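Local coordinates for ribosomal RNA processing protein 6 (Trypanosoma brucei brucei, PDB 4NLC) that probably trims RNA from its 3' end as an exosome-associated exoribonuclease, here as its catalytic core of exonuclease and HRDC domains, at residues T327-S332 with Q356-A361; N300-A305 with M317-V322; T331-V336 with T349-L354; D271-Y276 with V294-F299; D101-Q106 with P313-H318. The protein carries 1 engineered substitution. All blocks are in the same frame, centred on the assembly; numbering follows the deposited sequence.

Contact 1 (T327-S332 with Q356-A361); sequences TKLPTS and QIVKDA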
# COMPACT_ATOMS: atom_id res chain seq x y z
N THR A 327 -10.24 30.75 -9.07
CA THR A 327 -11.06 31.36 -10.12
C THR A 327 -11.96 32.45 -9.58
O THR A 327 -11.88 33.59 -10.05
CB THR A 327 -11.85 30.29 -10.90
OG1 THR A 327 -12.71 29.62 -10.00
CG2 THR A 327 -10.96 29.25 -11.57
N LYS A 328 -12.77 32.12 -8.56
CA LYS A 328 -13.73 33.04 -7.95
C LYS A 328 -13.13 34.12 -7.05
O LYS A 328 -13.80 35.13 -6.81
CB LYS A 328 -14.83 32.26 -7.19
CG LYS A 328 -15.75 31.42 -8.08
CD LYS A 328 -16.58 30.46 -7.23
CE LYS A 328 -17.74 29.83 -7.97
NZ LYS A 328 -18.63 29.06 -7.05
N LEU A 329 -11.90 33.89 -6.51
CA LEU A 329 -11.21 34.79 -5.55
C LEU A 329 -12.14 35.24 -4.38
O LEU A 329 -12.43 36.43 -4.25
CB LEU A 329 -10.52 36.00 -6.26
CG LEU A 329 -9.42 35.66 -7.30
CD1 LEU A 329 -9.06 36.88 -8.14
CD2 LEU A 329 -8.16 35.09 -6.64
N PRO A 330 -12.64 34.30 -3.52
CA PRO A 330 -13.54 34.69 -2.41
C PRO A 330 -12.93 35.68 -1.40
O PRO A 330 -11.80 35.48 -0.98
CB PRO A 330 -13.84 33.34 -1.75
CG PRO A 330 -12.69 32.49 -2.10
CD PRO A 330 -12.42 32.84 -3.51
N THR A 331 -13.67 36.74 -1.03
CA THR A 331 -13.12 37.76 -0.12
C THR A 331 -13.80 37.85 1.26
O THR A 331 -13.51 38.78 2.02
CB THR A 331 -13.05 39.12 -0.80
OG1 THR A 331 -14.36 39.50 -1.24
CG2 THR A 331 -12.03 39.15 -1.95
N SER A 332 -14.61 36.84 1.62
CA SER A 332 -15.29 36.69 2.91
C SER A 332 -15.24 35.20 3.30
O SER A 332 -15.16 34.34 2.42
CB SER A 332 -16.73 37.20 2.84
OG SER A 332 -17.57 36.32 2.11
N GLN A 356 -6.90 34.87 3.90
CA GLN A 356 -5.71 35.74 3.86
C GLN A 356 -4.91 35.53 2.57
O GLN A 356 -4.41 36.51 1.98
CB GLN A 356 -4.82 35.54 5.11
CG GLN A 356 -3.92 36.74 5.42
CD GLN A 356 -4.66 38.06 5.38
OE1 GLN A 356 -5.63 38.31 6.12
NE2 GLN A 356 -4.23 38.92 4.48
N ILE A 357 -4.83 34.25 2.11
CA ILE A 357 -4.16 33.84 0.87
C ILE A 357 -4.75 34.62 -0.31
O ILE A 357 -4.00 35.19 -1.10
CB ILE A 357 -4.21 32.29 0.65
CG1 ILE A 357 -3.23 31.56 1.60
CG2 ILE A 357 -3.94 31.92 -0.84
CD1 ILE A 357 -3.45 30.00 1.75
N VAL A 358 -6.08 34.66 -0.39
CA VAL A 358 -6.83 35.37 -1.43
C VAL A 358 -6.61 36.88 -1.32
O VAL A 358 -6.40 37.54 -2.35
CB VAL A 358 -8.34 35.01 -1.40
CG1 VAL A 358 -9.11 35.80 -2.47
CG2 VAL A 358 -8.55 33.51 -1.58
N LYS A 359 -6.70 37.44 -0.09
CA LYS A 359 -6.54 38.87 0.18
C LYS A 359 -5.18 39.39 -0.24
O LYS A 359 -5.11 40.47 -0.81
CB LYS A 359 -6.82 39.19 1.65
CG LYS A 359 -8.30 39.24 2.01
CD LYS A 359 -8.49 39.28 3.50
CE LYS A 359 -9.94 39.33 3.88
NZ LYS A 359 -10.14 39.15 5.33
N ASP A 360 -4.11 38.62 -0.01
CA ASP A 360 -2.74 39.02 -0.38
C ASP A 360 -2.49 39.02 -1.90
O ASP A 360 -1.49 39.60 -2.36
CB ASP A 360 -1.69 38.17 0.37
CG ASP A 360 -1.74 38.27 1.89
OD1 ASP A 360 -2.36 39.21 2.41
OD2 ASP A 360 -1.14 37.41 2.56
N ALA A 361 -3.41 38.42 -2.67
CA ALA A 361 -3.30 38.35 -4.13
C ALA A 361 -4.23 39.30 -4.91
O ALA A 361 -3.92 39.59 -6.07
CB ALA A 361 -3.50 36.92 -4.59
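Val358 reaches from helix 351-359 into the turn that follows helix 319-328 and meets the backbone of Leu329 and Pro330. It is the residue most covered by this contact, with Thr331 and Leu329 next. CG1 does most of the touching. It stands anti to the backbone N (chi1 178°), and it lies 3.1 Å from Pro330 O and 3.6 Å from Leu329 C. The methyl therefore sits against the peptide groups of the turn. CG1 also makes an apolar contact with Leu329 CB, 4.0 Å from Val358 CG1. The second methyl, Val358 CG2, faces the proline ring at Pro330 CG, 4.3 Å away.

Leu329 is the first residue to leave the helix and has positive phi (48°). The chain turns there, and Pro330 and Thr331 then run past Val358. The two backbones come to 6.0 Å between Leu329 CA and Val358 CA. Thr331 adds its CG2 methyl, 4.5 Å from Val358 CG1. At the outer side the extended chain of Lys359 brings CE to 4.1 Å from Thr331 O.

Pro330 also packs on Val336 of helix 333-339, and both Pro330 and Val358 touch Ile325 of helix 319-328. Leu329 and Ala361 both touch Val294 of helix 289-309. The turn thus joins the packed helices of the HRDC domain near the end of helix 351-359.

No hydrogen bond or salt bridge crosses between 327-332 and 356-361. The two are held by van der Waals packing of one valine against a turn, so shape rather than charge sets the fit.

Contact 2 (N300-A305 with M317-V322); sequences NWRDMA and MHISSV. Engineered in segment 317-322: Ser321 (natural residue Cys).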
# COMPACT_ATOMS: atom_id res chain seq x y z
N ASN A 300 -0.53 24.52 -1.89
CA ASN A 300 0.57 24.32 -0.94
C ASN A 300 0.08 24.34 0.48
O ASN A 300 0.57 23.54 1.28
CB ASN A 300 1.72 25.29 -1.19
CG ASN A 300 2.46 24.93 -2.44
OD1 ASN A 300 2.21 23.89 -3.05
ND2 ASN A 300 3.39 25.76 -2.85
N TRP A 301 -0.93 25.18 0.77
CA TRP A 301 -1.57 25.20 2.08
C TRP A 301 -2.30 23.85 2.31
O TRP A 301 -2.23 23.29 3.41
CB TRP A 301 -2.58 26.36 2.19
CG TRP A 301 -3.29 26.33 3.50
CD1 TRP A 301 -2.83 26.83 4.69
CD2 TRP A 301 -4.47 25.57 3.82
NE1 TRP A 301 -3.67 26.46 5.71
CE2 TRP A 301 -4.68 25.69 5.21
CE3 TRP A 301 -5.38 24.81 3.06
CZ2 TRP A 301 -5.79 25.11 5.85
CZ3 TRP A 301 -6.46 24.23 3.70
CH2 TRP A 301 -6.67 24.39 5.07
N ARG A 302 -3.01 23.35 1.28
CA ARG A 302 -3.79 22.12 1.36
C ARG A 302 -2.91 20.94 1.70
O ARG A 302 -3.32 20.09 2.49
CB ARG A 302 -4.63 21.88 0.07
CG ARG A 302 -5.63 20.74 0.19
CD ARG A 302 -6.31 20.43 -1.13
NE ARG A 302 -5.37 19.85 -2.07
CZ ARG A 302 -5.66 18.84 -2.88
NH1 ARG A 302 -6.87 18.31 -2.90
NH2 ARG A 302 -4.73 18.36 -3.68
N ASP A 303 -1.68 20.91 1.17
CA ASP A 303 -0.73 19.85 1.48
C ASP A 303 -0.23 19.97 2.93
O ASP A 303 -0.19 18.97 3.62
CB ASP A 303 0.41 19.79 0.47
CG ASP A 303 1.26 18.55 0.67
OD1 ASP A 303 0.87 17.47 0.18
OD2 ASP A 303 2.30 18.66 1.35
N MET A 304 0.12 21.18 3.39
CA MET A 304 0.54 21.43 4.77
C MET A 304 -0.56 21.02 5.78
O MET A 304 -0.29 20.23 6.68
CB MET A 304 0.95 22.91 4.97
CG MET A 304 2.28 23.26 4.32
SD MET A 304 2.79 25.02 4.36
CE MET A 304 4.45 24.85 5.06
N ALA A 305 -1.80 21.46 5.55
CA ALA A 305 -2.94 21.14 6.39
C ALA A 305 -3.25 19.63 6.40
O ALA A 305 -3.73 19.10 7.40
CB ALA A 305 -4.16 21.92 5.94
N MET A 317 -9.64 19.11 1.16
CA MET A 317 -10.37 19.90 0.18
C MET A 317 -10.29 19.17 -1.17
O MET A 317 -9.21 18.76 -1.58
CB MET A 317 -9.57 21.23 0.08
CG MET A 317 -10.26 22.39 -0.52
SD MET A 317 -9.05 23.70 -0.93
CE MET A 317 -8.45 24.12 0.68
N HIS A 318 -11.41 19.07 -1.89
CA HIS A 318 -11.40 18.47 -3.23
C HIS A 318 -10.56 19.34 -4.18
O HIS A 318 -10.47 20.55 -3.99
CB HIS A 318 -12.83 18.29 -3.76
CG HIS A 318 -12.91 17.46 -5.01
ND1 HIS A 318 -12.67 18.00 -6.26
CD2 HIS A 318 -13.18 16.14 -5.15
CE1 HIS A 318 -12.83 17.01 -7.12
NE2 HIS A 318 -13.14 15.87 -6.50
N ILE A 319 -9.90 18.73 -5.15
CA ILE A 319 -9.04 19.42 -6.12
C ILE A 319 -9.78 20.58 -6.85
O ILE A 319 -9.17 21.63 -7.09
CB ILE A 319 -8.40 18.38 -7.10
CG1 ILE A 319 -7.21 18.96 -7.89
CG2 ILE A 319 -9.42 17.73 -8.03
CD1 ILE A 319 -5.93 19.10 -7.12
N SER A 320 -11.09 20.40 -7.17
CA SER A 320 -11.93 21.40 -7.85
C SER A 320 -12.14 22.60 -6.97
O SER A 320 -12.22 23.70 -7.49
CB SER A 320 -13.28 20.79 -8.25
OG SER A 320 -14.00 20.30 -7.14
N SER A 321 -12.18 22.40 -5.63
CA SER A 321 -12.31 23.47 -4.63
C SER A 321 -11.11 24.40 -4.64
O SER A 321 -11.27 25.59 -4.41
CB SER A 321 -12.53 22.90 -3.23
OG SER A 321 -13.83 22.33 -3.12
N VAL A 322 -9.91 23.86 -4.92
CA VAL A 322 -8.66 24.61 -5.05
C VAL A 322 -8.83 25.55 -6.25
O VAL A 322 -8.58 26.76 -6.13
CB VAL A 322 -7.44 23.66 -5.23
CG1 VAL A 322 -6.18 24.44 -5.60
CG2 VAL A 322 -7.21 22.83 -3.97
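Arg302 crosses from helix 289-309 to Met317 and ends in a hydrogen bond from NH1 to the carbonyl O of Met317. The bond is 2.7 Å from Arg302 NH1 to Met317 O, with an angle of 156° at the hydrogen. The oxygen lies in the guanidinium plane and is met nearly along the C=O axis. CG is anti to the backbone N, and the chain stays extended to CD. It then bends at chi3 (69°), which swings NE out of the line of the chain.

The aliphatic part of the same arginine packs on its way. Arg302 CD lies 3.6 Å from Met317 CB. Val322 CG2 covers one face of the guanidinium and is 3.8 Å from Arg302 CD. At the far end, Arg302 NH2 is 3.7 Å from Ile319 CD1.

The Met317 side chain crosses Trp301 at about a right angle. It bends at chi3 (-64°), and Met317 CE lies 3.6 Å from Trp301 CZ3. Ala305 CB lies over one face of the indole, toward its rim. Trp301 and Met317 both reach Leu354 of helix 351-359.

Ser321 is engineered, from cysteine, and its OG bonds to Cys339 O. A disulfide between this position and Cys340, seen in another structure of the protein, is absent here.

His318 is the N-cap of helix 319-328, its ND1 accepting from Ser320 N. Arg302 ties this side-chain-capped helix start to helix 289-309 within the helical bundle of the HRDC domain.

Contact 3 (T331-V336 with T349-L354); sequences TSANEV and TNVMKL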
# COMPACT_ATOMS: atom_id res chain seq x y z
N THR A 331 -13.67 36.74 -1.03
CA THR A 331 -13.12 37.76 -0.12
C THR A 331 -13.80 37.85 1.26
O THR A 331 -13.51 38.78 2.02
CB THR A 331 -13.05 39.12 -0.80
OG1 THR A 331 -14.36 39.50 -1.24
CG2 THR A 331 -12.03 39.15 -1.95
N SER A 332 -14.61 36.84 1.62
CA SER A 332 -15.29 36.69 2.91
C SER A 332 -15.24 35.20 3.30
O SER A 332 -15.16 34.34 2.42
CB SER A 332 -16.73 37.20 2.84
OG SER A 332 -17.57 36.32 2.11
N ALA A 333 -15.25 34.90 4.61
CA ALA A 333 -15.19 33.52 5.12
C ALA A 333 -16.29 32.61 4.51
O ALA A 333 -16.01 31.47 4.14
CB ALA A 333 -15.28 33.52 6.63
N ASN A 334 -17.51 33.14 4.35
CA ASN A 334 -18.66 32.43 3.79
C ASN A 334 -18.46 32.07 2.34
O ASN A 334 -18.78 30.94 1.96
CB ASN A 334 -19.94 33.25 3.96
CG ASN A 334 -20.17 33.63 5.39
OD1 ASN A 334 -19.83 34.74 5.81
ND2 ASN A 334 -20.64 32.68 6.19
N GLU A 335 -17.90 33.01 1.54
CA GLU A 335 -17.58 32.80 0.12
C GLU A 335 -16.53 31.69 0.01
O GLU A 335 -16.65 30.83 -0.86
CB GLU A 335 -17.05 34.09 -0.52
CG GLU A 335 -18.10 35.03 -1.08
CD GLU A 335 -17.54 36.33 -1.63
OE1 GLU A 335 -16.69 36.30 -2.56
OE2 GLU A 335 -17.97 37.40 -1.13
N VAL A 336 -15.52 31.68 0.92
CA VAL A 336 -14.46 30.65 0.94
C VAL A 336 -15.10 29.29 1.27
O VAL A 336 -14.75 28.28 0.64
CB VAL A 336 -13.29 30.97 1.92
CG1 VAL A 336 -12.23 29.86 1.90
CG2 VAL A 336 -12.63 32.32 1.62
N THR A 349 -11.79 25.35 10.37
CA THR A 349 -10.96 25.90 11.45
C THR A 349 -9.94 26.91 10.90
O THR A 349 -9.68 27.91 11.57
CB THR A 349 -10.35 24.79 12.36
OG1 THR A 349 -9.42 25.37 13.26
CG2 THR A 349 -9.62 23.72 11.60
N ASN A 350 -9.45 26.71 9.67
CA ASN A 350 -8.47 27.61 9.04
C ASN A 350 -9.01 28.48 7.90
O ASN A 350 -8.23 28.95 7.08
CB ASN A 350 -7.24 26.83 8.59
CG ASN A 350 -6.56 26.10 9.71
OD1 ASN A 350 -6.78 24.91 9.94
ND2 ASN A 350 -5.77 26.82 10.49
N VAL A 351 -10.32 28.78 7.90
CA VAL A 351 -11.00 29.62 6.89
C VAL A 351 -10.38 31.03 6.75
O VAL A 351 -10.37 31.58 5.63
CB VAL A 351 -12.54 29.67 7.14
CG1 VAL A 351 -12.89 30.38 8.46
CG2 VAL A 351 -13.29 30.28 5.97
N MET A 352 -9.86 31.61 7.86
CA MET A 352 -9.25 32.95 7.89
C MET A 352 -7.89 32.97 7.20
O MET A 352 -7.52 33.98 6.58
CB MET A 352 -9.21 33.53 9.31
CG MET A 352 -10.61 33.79 9.91
SD MET A 352 -11.83 34.61 8.82
CE MET A 352 -11.20 36.29 8.83
N LYS A 353 -7.16 31.84 7.26
CA LYS A 353 -5.87 31.64 6.60
C LYS A 353 -6.09 31.54 5.07
O LYS A 353 -5.33 32.14 4.30
CB LYS A 353 -5.16 30.37 7.14
CG LYS A 353 -3.74 30.16 6.61
CD LYS A 353 -2.72 29.96 7.74
CE LYS A 353 -2.64 28.54 8.25
NZ LYS A 353 -1.60 28.39 9.31
N LEU A 354 -7.12 30.78 4.63
CA LEU A 354 -7.46 30.63 3.20
C LEU A 354 -7.88 31.99 2.65
O LEU A 354 -7.47 32.37 1.55
CB LEU A 354 -8.59 29.61 2.99
CG LEU A 354 -8.30 28.17 3.34
CD1 LEU A 354 -9.58 27.36 3.33
CD2 LEU A 354 -7.34 27.56 2.36
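In the helical bundle of the HRDC domain, the first turns of helices 333-339 and 351-359 meet through Ala333, Val336, Val351 and Leu354. Val351 is central. Its CG2 is anti to the backbone N, while CG1 takes the position between the backbone N and the carbonyl carbon (chi1 65°). CG2 is thereby turned to the other helix. It lies 3.9 Å from Ala333 CB and 3.5 Å from the carbonyl oxygen Ala333 O. The same methyl reaches Val336 CB at 4.1 Å.

One turn further along, Val336 meets Leu354. Val336 CG1, anti to its backbone N, touches Leu354 CB at 3.8 Å and Leu354 CD1 at 3.9 Å. The two side chains are set at a slant to each other. Ala333 CA and Val351 CA are 6.0 Å apart, a close approach consistent with the small side chain of Ala333. On the exposed side, the thioether of Met352 folds back, and its SD lies 4.2 Å from Ala333 CB.

The start of helix 333-339 is capped weakly. Ser332 OG accepts from Glu335 N over a long bond, and the Glu335 carboxylate makes weak bonds to Thr331 N and Ser332 OG.

No polar bond joins the two segments. The starts of helices 333-339 and 351-359 pack by apolar side chains in the helical HRDC domain, and Leu354 continues from them to Ile298 and Trp301 of helix 289-309.

Contact 4 (D271-Y276 with V294-F299); sequences DPDVTY and VAREIF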
# COMPACT_ATOMS: atom_id res chain seq x y z
N ASP A 271 6.48 19.32 -3.83
CA ASP A 271 7.36 20.26 -4.51
C ASP A 271 6.58 21.58 -4.56
O ASP A 271 5.57 21.67 -5.29
CB ASP A 271 7.74 19.76 -5.92
CG ASP A 271 9.01 20.38 -6.48
OD1 ASP A 271 9.22 21.60 -6.28
OD2 ASP A 271 9.81 19.64 -7.10
N PRO A 272 6.96 22.59 -3.74
CA PRO A 272 6.18 23.84 -3.71
C PRO A 272 6.18 24.65 -5.02
O PRO A 272 5.35 25.55 -5.17
CB PRO A 272 6.79 24.62 -2.55
CG PRO A 272 7.61 23.61 -1.77
CD PRO A 272 8.08 22.63 -2.78
N ASP A 273 7.09 24.30 -5.95
CA ASP A 273 7.21 24.95 -7.26
C ASP A 273 6.56 24.13 -8.39
O ASP A 273 6.36 24.67 -9.47
CB ASP A 273 8.70 25.20 -7.63
CG ASP A 273 9.64 25.70 -6.54
OD1 ASP A 273 9.20 26.48 -5.68
OD2 ASP A 273 10.84 25.36 -6.60
N VAL A 274 6.29 22.81 -8.16
CA VAL A 274 5.84 21.87 -9.21
C VAL A 274 4.51 21.13 -8.94
O VAL A 274 3.65 21.15 -9.83
CB VAL A 274 6.99 20.84 -9.53
CG1 VAL A 274 6.60 19.85 -10.62
CG2 VAL A 274 8.30 21.54 -9.90
N THR A 275 4.38 20.39 -7.80
CA THR A 275 3.24 19.49 -7.47
C THR A 275 1.86 20.05 -7.86
O THR A 275 1.08 19.31 -8.47
CB THR A 275 3.26 19.02 -6.00
OG1 THR A 275 4.56 18.57 -5.66
CG2 THR A 275 2.29 17.88 -5.73
N TYR A 276 1.58 21.34 -7.53
CA TYR A 276 0.31 21.99 -7.88
C TYR A 276 -0.02 21.89 -9.40
O TYR A 276 -1.17 21.63 -9.76
CB TYR A 276 0.27 23.44 -7.35
CG TYR A 276 1.00 24.45 -8.19
CD1 TYR A 276 2.37 24.65 -8.05
CD2 TYR A 276 0.33 25.23 -9.12
CE1 TYR A 276 3.06 25.58 -8.82
CE2 TYR A 276 1.00 26.18 -9.90
CZ TYR A 276 2.36 26.35 -9.74
OH TYR A 276 3.03 27.29 -10.50
N VAL A 294 -2.87 32.30 -6.51
CA VAL A 294 -3.85 31.76 -5.57
C VAL A 294 -3.97 30.23 -5.72
O VAL A 294 -4.00 29.54 -4.71
CB VAL A 294 -5.22 32.49 -5.62
CG1 VAL A 294 -6.28 31.76 -4.78
CG2 VAL A 294 -5.08 33.92 -5.12
N ALA A 295 -3.98 29.71 -6.96
CA ALA A 295 -4.03 28.25 -7.19
C ALA A 295 -2.88 27.54 -6.47
O ALA A 295 -3.13 26.60 -5.73
CB ALA A 295 -3.98 27.94 -8.69
N ARG A 296 -1.64 28.05 -6.63
CA ARG A 296 -0.41 27.50 -6.06
C ARG A 296 -0.39 27.53 -4.54
O ARG A 296 -0.07 26.51 -3.91
CB ARG A 296 0.82 28.21 -6.66
CG ARG A 296 2.17 27.79 -6.04
CD ARG A 296 3.34 28.49 -6.71
NE ARG A 296 4.58 28.32 -5.94
CZ ARG A 296 5.79 28.64 -6.40
NH1 ARG A 296 5.94 29.14 -7.62
NH2 ARG A 296 6.86 28.45 -5.64
N GLU A 297 -0.72 28.70 -3.96
CA GLU A 297 -0.72 28.92 -2.51
C GLU A 297 -1.81 28.10 -1.79
O GLU A 297 -1.53 27.56 -0.73
CB GLU A 297 -0.80 30.41 -2.15
CG GLU A 297 0.38 31.26 -2.60
CD GLU A 297 1.70 31.02 -1.89
OE1 GLU A 297 1.71 30.99 -0.64
OE2 GLU A 297 2.73 30.90 -2.59
N ILE A 298 -3.03 28.00 -2.37
CA ILE A 298 -4.10 27.16 -1.79
C ILE A 298 -3.65 25.68 -1.83
O ILE A 298 -3.80 24.97 -0.84
CB ILE A 298 -5.47 27.35 -2.49
CG1 ILE A 298 -6.07 28.78 -2.27
CG2 ILE A 298 -6.47 26.24 -2.08
CD1 ILE A 298 -6.52 29.16 -0.79
N PHE A 299 -3.06 25.25 -2.95
CA PHE A 299 -2.57 23.89 -3.10
C PHE A 299 -1.46 23.58 -2.10
O PHE A 299 -1.45 22.50 -1.52
CB PHE A 299 -2.14 23.60 -4.56
CG PHE A 299 -1.91 22.12 -4.80
CD1 PHE A 299 -0.69 21.53 -4.49
CD2 PHE A 299 -2.94 21.31 -5.26
CE1 PHE A 299 -0.49 20.15 -4.66
CE2 PHE A 299 -2.73 19.94 -5.46
CZ PHE A 299 -1.51 19.37 -5.15
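Tyr276 and Arg296 are brought face to chain by their torsions. Tyr276 CG sits between its backbone N and carbonyl carbon (chi1 80°), and Arg296 CG is anti to its backbone N. The arginine runs extended from CG to NE over one face of the tyrosine ring. Arg296 CB lies 3.7 Å from the Tyr276 ring centroid, 7° off the normal, a CH-pi contact over the face. Further along, Arg296 CD is 3.6 Å from Tyr276 CE1. Ring and guanidinium planes differ by 24°.

Beyond the ring the guanidinium meets the loop before helix 275-280. Arg296 NH2 forms a salt bridge with Asp273 OD1, 3.1 Å away. The two side chains lie side by side and point the same way. Asp273 CA covers one guanidinium face. Arg296 NE is 3.0 Å from Pro272 O. Pro272 O accepts a hydrogen bond from Asn300 ND2.

One helical turn on from Arg296, Phe299 turns a face to the CA of Tyr276. Tyr276 CA is 3.8 Å from the Phe299 ring centroid, and Tyr276 CB touches Phe299 CD1 at 3.6 Å. Thr275 CG2 meets Phe299 CE1 at 3.7 Å. Thr275 OG1 accepts from Asp271 N and so ties the loop to the helix start.

Charge and packing work together on Arg296. Its methylenes lie on an aromatic face and its end is paired with a carboxylate. The salt bridge is at the surface, so solvent probably weakens it, while the phenylalanine side is buried and apolar.

Contact 5 (D101-Q106 with P313-H318); sequences DFYSYQ and PSAVMH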
# COMPACT_ATOMS: atom_id res chain seq x y z
N ASP A 101 -6.13 5.03 2.20
CA ASP A 101 -5.41 6.23 1.80
C ASP A 101 -6.19 7.52 1.92
O ASP A 101 -5.55 8.57 1.84
CB ASP A 101 -4.85 6.07 0.35
CG ASP A 101 -5.86 5.76 -0.74
OD1 ASP A 101 -6.93 6.39 -0.76
OD2 ASP A 101 -5.54 4.92 -1.62
N PHE A 102 -7.53 7.49 2.07
CA PHE A 102 -8.29 8.76 2.12
C PHE A 102 -8.11 9.58 3.40
O PHE A 102 -7.78 10.75 3.33
CB PHE A 102 -9.78 8.53 1.83
CG PHE A 102 -10.51 9.79 1.43
CD1 PHE A 102 -10.33 10.34 0.16
CD2 PHE A 102 -11.36 10.44 2.31
CE1 PHE A 102 -10.99 11.52 -0.21
CE2 PHE A 102 -12.02 11.61 1.93
CZ PHE A 102 -11.83 12.14 0.68
N TYR A 103 -8.33 8.97 4.57
CA TYR A 103 -8.21 9.62 5.89
C TYR A 103 -6.87 9.36 6.54
O TYR A 103 -6.78 8.97 7.71
CB TYR A 103 -9.38 9.23 6.80
CG TYR A 103 -10.73 9.65 6.25
CD1 TYR A 103 -11.16 10.97 6.34
CD2 TYR A 103 -11.60 8.72 5.68
CE1 TYR A 103 -12.41 11.36 5.86
CE2 TYR A 103 -12.86 9.09 5.22
CZ TYR A 103 -13.25 10.42 5.30
OH TYR A 103 -14.48 10.82 4.84
N SER A 104 -5.81 9.59 5.76
CA SER A 104 -4.42 9.42 6.14
C SER A 104 -3.56 10.09 5.07
O SER A 104 -3.81 9.93 3.86
CB SER A 104 -4.06 7.95 6.25
OG SER A 104 -2.68 7.81 6.55
N TYR A 105 -2.53 10.85 5.53
CA TYR A 105 -1.62 11.53 4.61
C TYR A 105 -0.79 10.55 3.79
O TYR A 105 -0.86 10.58 2.56
CB TYR A 105 -0.72 12.54 5.32
CG TYR A 105 0.06 13.35 4.32
CD1 TYR A 105 -0.56 14.36 3.59
CD2 TYR A 105 1.39 13.06 4.05
CE1 TYR A 105 0.14 15.07 2.61
CE2 TYR A 105 2.10 13.77 3.08
CZ TYR A 105 1.47 14.78 2.37
OH TYR A 105 2.18 15.48 1.43
N GLN A 106 -0.03 9.68 4.45
CA GLN A 106 0.80 8.69 3.76
C GLN A 106 0.01 7.44 3.47
O GLN A 106 0.40 6.67 2.60
CB GLN A 106 2.04 8.33 4.61
CG GLN A 106 3.02 9.49 4.84
CD GLN A 106 4.17 9.07 5.71
OE1 GLN A 106 4.92 8.13 5.41
NE2 GLN A 106 4.30 9.70 6.86
N PRO A 313 -4.58 15.00 1.03
CA PRO A 313 -5.00 16.33 0.54
C PRO A 313 -6.47 16.37 0.06
O PRO A 313 -7.14 17.36 0.30
CB PRO A 313 -3.99 16.62 -0.59
CG PRO A 313 -2.78 15.85 -0.20
CD PRO A 313 -3.37 14.54 0.32
N SER A 314 -7.00 15.28 -0.53
CA SER A 314 -8.40 15.18 -0.97
C SER A 314 -9.39 15.22 0.20
O SER A 314 -10.49 15.74 0.04
CB SER A 314 -8.63 13.93 -1.81
OG SER A 314 -7.92 14.04 -3.03
N ALA A 315 -9.00 14.71 1.38
CA ALA A 315 -9.88 14.76 2.55
C ALA A 315 -9.90 16.19 3.16
O ALA A 315 -10.84 16.55 3.87
CB ALA A 315 -9.46 13.71 3.58
N VAL A 316 -8.87 17.00 2.89
CA VAL A 316 -8.85 18.38 3.37
C VAL A 316 -9.82 19.21 2.49
O VAL A 316 -10.72 19.89 3.01
CB VAL A 316 -7.42 18.99 3.37
CG1 VAL A 316 -7.44 20.51 3.57
CG2 VAL A 316 -6.54 18.32 4.42
N MET A 317 -9.64 19.11 1.16
CA MET A 317 -10.37 19.90 0.18
C MET A 317 -10.29 19.17 -1.17
O MET A 317 -9.21 18.76 -1.58
CB MET A 317 -9.57 21.23 0.08
CG MET A 317 -10.26 22.39 -0.52
SD MET A 317 -9.05 23.70 -0.93
CE MET A 317 -8.45 24.12 0.68
N HIS A 318 -11.41 19.07 -1.89
CA HIS A 318 -11.40 18.47 -3.23
C HIS A 318 -10.56 19.34 -4.18
O HIS A 318 -10.47 20.55 -3.99
CB HIS A 318 -12.83 18.29 -3.76
CG HIS A 318 -12.91 17.46 -5.01
ND1 HIS A 318 -12.67 18.00 -6.26
CD2 HIS A 318 -13.18 16.14 -5.15
CE1 HIS A 318 -12.83 17.01 -7.12
NE2 HIS A 318 -13.14 15.87 -6.50
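Ala315 presents its CB to Phe102 at the junction of the two domains. The methyl stands over one face of the phenyl ring, 4.1 Å from the Phe102 centroid and 27° off the normal, as a CH-pi contact. Its nearest ring atom is Phe102 CE2, at 3.7 Å from Ala315 CB. The same methyl is 3.4 Å from the carbonyl oxygen Phe102 O. Ser314 CB meets the ring at Phe102 CE1, 3.7 Å away. Tyr103 CD1 comes within 4.2 Å of Ala315 CB. At the start of helix 313-316, Tyr105 and Pro313 cross at about a right angle, and Tyr105 CE1 is 4.1 Å from Pro313 CG.

The loop holding these aromatics joins strands 92-100 and 108-115, neighbours in the mixed sheet of the RNase H-like exonuclease fold, and it packs on the short helix 313-316 of the HRDC domain.

In Phe102, chi1 (-161°) sets CG anti to the backbone N, and the end of the side chain comes nearer to the helix. The edge of Phe102, at CD2, lies over the centre of the Tyr103 ring face, 3.4 Å above its plane. Polar bonds fix the loop around these rings. Phe102 is bonded through its backbone to Ser312, and Phe102 O also accepts from Ser312 OG. Tyr105 N bonds to Asp310 OD1, and the Tyr105 hydroxyl to Asp303 OD1 on helix 289-309.

Contacts 1, 2 and 3 lie in the HRDC domain, and contact 4 joins the same helix 289-309 that contact 2 uses. Contact 5 alone links this part to the exonuclease domain. Contacts 2, 4 and 5 form a chain: contact 2 is about 9 Å, centre to centre, from both contacts 4 and 5. Probable hydrogen bonds couple them, Tyr105 OH to Asp303 OD1 at 2.7 Å and Asn300 ND2 to Pro272 O at 3.0 Å. Contacts 1 and 3, about 9 Å apart between centres, share Thr331 and Ser332. Leu354 of contact 3 touches Trp301 and Met317 of contact 2. Bound PEG lies about 4 Å from the side chain of Pro313 in contact 5 and about 5 Å from that of Thr275 in contact 4.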